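Leucine-rich repeat protein TpLRR (Treponema pallidum, PDB 6MLX) is of unknown function but folds as a secreted, probably periplasmic, leucine-rich repeat protein with BspA-type repeats. Local coordinates at residues R203-K207 with L208-G212. Residues are numbered along the deposited sequence; the frame is centred on the assembly and turned at random.
Sequences RSVRK and LGYKG
Val205 lies beside Tyr210, and the far end of Arg206 bonds to Tyr210 O, where helix 199-207 ends in a Schellman motif, the helix packing at the C-terminal end of the leucine-rich repeat array. The evidence for the motif lies in the backbone: Gly209, the first residue to leave helical phi/psi, has a positive phi of 110°, its N donates to Arg206 O at 2.7 Å, and Tyr210 N bonds back to Val205 O at 3.3 Å. The reversal sets Tyr210 beside Val205, the two side chains running alongside each other in the same direction. Val205 CG1 stands anti to its own backbone nitrogen (chi1 161°) and thereby meets Tyr210 CB at 3.4 Å, while its approach to the ring is oblique. The ring is buried among Phe186, Phe191 and Phe214, and its OH bonds to Phe191 N and Glu213 O, which ties the turn to the preceding coil and the C-terminal tail. Gly212 N sits over the centre of one face of the Tyr210 ring, 3.4 Å above the plane. Arg206 kinks at its second and third torsions (chi2 -119°) and brings its guanidinium alongside 210-212, edge first. Arg206 NE donates to Tyr210 O at 3.3 Å; the acceptor lies near the guanidinium plane, but the donor stands above the carbonyl plane. A water also bridges Arg206 O and Tyr210 O, donating to each, with a short leg to the former and a long one to the latter. The second guanidinium bond, from Arg206 NH2 to Gly212 O, is modelled as very short at 2.4 Å, so its exact length is doubtful.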
ATOM      1  N   ARG A 203       7.271  25.676   4.720  1.00 33.10           N
ATOM      2  CA  ARG A 203       6.758  26.959   4.243  1.00 33.15           C
ATOM      3  C   ARG A 203       5.875  26.787   3.016  1.00 32.93           C
ATOM      4  O   ARG A 203       4.829  27.438   2.914  1.00 32.85           O
ATOM      5  CB  ARG A 203       7.905  27.927   3.937  1.00 33.34           C
ATOM      6  CG  ARG A 203       8.568  28.504   5.188  1.00 33.66           C
ATOM      7  CD  ARG A 203       9.438  29.722   4.879  1.00 33.95           C
ATOM      8  NE  ARG A 203      10.544  29.421   3.976  1.00 33.97           N
ATOM      9  CZ  ARG A 203      11.730  28.967   4.372  1.00 34.06           C
ATOM     10  NH1 ARG A 203      11.958  28.742   5.665  1.00 34.09           N
ATOM     11  NH2 ARG A 203      12.681  28.724   3.472  1.00 34.00           N
ATOM     12  N   SER A 204       6.275  25.945   2.055  1.00 32.86           N
ATOM     13  CA  SER A 204       5.414  25.811   0.881  1.00 32.63           C
ATOM     14  C   SER A 204       4.107  25.104   1.234  1.00 32.51           C
ATOM     15  O   SER A 204       3.067  25.365   0.605  1.00 32.31           O
ATOM     16  CB  SER A 204       6.159  25.108  -0.261  1.00 32.56           C
ATOM     17  OG  SER A 204       6.695  23.867   0.140  1.00 32.74           O
ATOM     18  N   VAL A 205       4.120  24.281   2.286  1.00 32.39           N
ATOM     19  CA  VAL A 205       2.897  23.637   2.757  1.00 32.19           C
ATOM     20  C   VAL A 205       1.986  24.642   3.458  1.00 32.25           C
ATOM     21  O   VAL A 205       0.762  24.640   3.247  1.00 32.00           O
ATOM     22  CB  VAL A 205       3.236  22.446   3.673  1.00 32.23           C
ATOM     23  CG1 VAL A 205       2.050  22.078   4.527  1.00 32.08           C
ATOM     24  CG2 VAL A 205       3.659  21.235   2.838  1.00 32.04           C
ATOM     25  N   ARG A 206       2.550  25.495   4.328  1.00 32.58           N
ATOM     26  CA  ARG A 206       1.731  26.546   4.929  1.00 32.57           C
ATOM     27  C   ARG A 206       1.156  27.454   3.850  1.00 32.41           C
ATOM     28  O   ARG A 206      -0.034  27.794   3.886  1.00 32.21           O
ATOM     29  CB  ARG A 206       2.541  27.346   5.959  1.00 32.85           C
ATOM     30  CG  ARG A 206       3.086  26.506   7.137  1.00 32.95           C
ATOM     31  CD  ARG A 206       2.574  26.937   8.529  1.00 33.04           C
ATOM     32  NE  ARG A 206       1.442  26.124   8.999  1.00 32.81           N
ATOM     33  CZ  ARG A 206       1.451  25.301  10.050  1.00 32.69           C
ATOM     34  NH1 ARG A 206       2.536  25.153  10.794  1.00 32.87           N
ATOM     35  NH2 ARG A 206       0.349  24.618  10.357  1.00 32.53           N
ATOM     36  N   LYS A 207       1.984  27.825   2.861  1.00 32.63           N
ATOM     37  CA  LYS A 207       1.539  28.642   1.733  1.00 32.55           C
ATOM     38  C   LYS A 207       0.387  27.988   0.981  1.00 32.20           C
ATOM     39  O   LYS A 207      -0.509  28.692   0.484  1.00 31.90           O
ATOM     40  CB  LYS A 207       2.713  28.906   0.787  1.00 32.69           C
ATOM     41  CG  LYS A 207       2.347  29.635  -0.511  1.00 32.62           C
ATOM     42  CD  LYS A 207       3.444  30.599  -0.926  1.00 32.85           C
ATOM     43  CE  LYS A 207       3.644  31.664   0.162  1.00 33.24           C
ATOM     44  NZ  LYS A 207       4.693  32.698  -0.170  1.00 33.43           N
ATOM     45  N   LEU A 208       0.373  26.648   0.904  1.00 31.98           N
ATOM     46  CA  LEU A 208      -0.782  25.968   0.320  1.00 31.55           C
ATOM     47  C   LEU A 208      -2.003  25.961   1.237  1.00 31.26           C
ATOM     48  O   LEU A 208      -3.084  25.554   0.790  1.00 30.88           O
ATOM     49  CB  LEU A 208      -0.413  24.526  -0.065  1.00 31.49           C
ATOM     50  CG  LEU A 208       0.543  24.352  -1.252  1.00 31.53           C
ATOM     51  CD1 LEU A 208       1.112  22.943  -1.259  1.00 31.55           C
ATOM     52  CD2 LEU A 208      -0.122  24.660  -2.593  1.00 31.19           C
ATOM     53  N   GLY A 209      -1.871  26.380   2.492  1.00 31.47           N
ATOM     54  CA  GLY A 209      -3.012  26.546   3.368  1.00 31.29           C
ATOM     55  C   GLY A 209      -3.144  25.563   4.513  1.00 31.44           C
ATOM     56  O   GLY A 209      -4.192  25.546   5.170  1.00 31.36           O
ATOM     57  N   TYR A 210      -2.137  24.738   4.774  1.00 31.44           N
ATOM     58  CA  TYR A 210      -2.194  23.843   5.920  1.00 31.49           C
ATOM     59  C   TYR A 210      -2.167  24.658   7.203  1.00 31.67           C
ATOM     60  O   TYR A 210      -1.341  25.566   7.347  1.00 31.91           O
ATOM     61  CB  TYR A 210      -1.018  22.867   5.879  1.00 31.61           C
ATOM     62  CG  TYR A 210      -0.988  21.810   6.964  1.00 31.57           C
ATOM     63  CD1 TYR A 210      -1.942  20.792   7.013  1.00 31.31           C
ATOM     64  CD2 TYR A 210       0.022  21.798   7.910  1.00 31.74           C
ATOM     65  CE1 TYR A 210      -1.896  19.808   7.996  1.00 31.20           C
ATOM     66  CE2 TYR A 210       0.074  20.834   8.891  1.00 31.58           C
ATOM     67  CZ  TYR A 210      -0.879  19.829   8.930  1.00 31.38           C
ATOM     68  OH  TYR A 210      -0.801  18.864   9.916  1.00 31.15           O
ATOM     69  N   LYS A 211      -3.090  24.354   8.119  1.00 31.97           N
ATOM     70  CA  LYS A 211      -3.129  24.988   9.431  1.00 32.11           C
ATOM     71  C   LYS A 211      -2.931  23.984  10.557  1.00 31.97           C
ATOM     72  O   LYS A 211      -3.061  24.358  11.731  1.00 31.92           O
ATOM     73  CB  LYS A 211      -4.451  25.732   9.673  1.00 32.00           C
ATOM     74  CG  LYS A 211      -5.200  26.197   8.449  1.00 31.89           C
ATOM     75  CD  LYS A 211      -4.640  27.495   7.875  1.00 32.02           C
ATOM     76  CE  LYS A 211      -5.477  27.928   6.665  1.00 31.67           C
ATOM     77  NZ  LYS A 211      -4.782  28.943   5.812  1.00 31.77           N
ATOM     78  N   GLY A 212      -2.639  22.722  10.245  1.00 31.78           N
ATOM     79  CA  GLY A 212      -2.470  21.708  11.268  1.00 31.60           C
ATOM     80  C   GLY A 212      -1.078  21.730  11.871  1.00 31.84           C
ATOM     81  O   GLY A 212      -0.270  22.630  11.635  1.00 32.05           O
TER
HETATM   82  O   HOH W   1      -1.257  28.508   5.932  1.00 32.51           O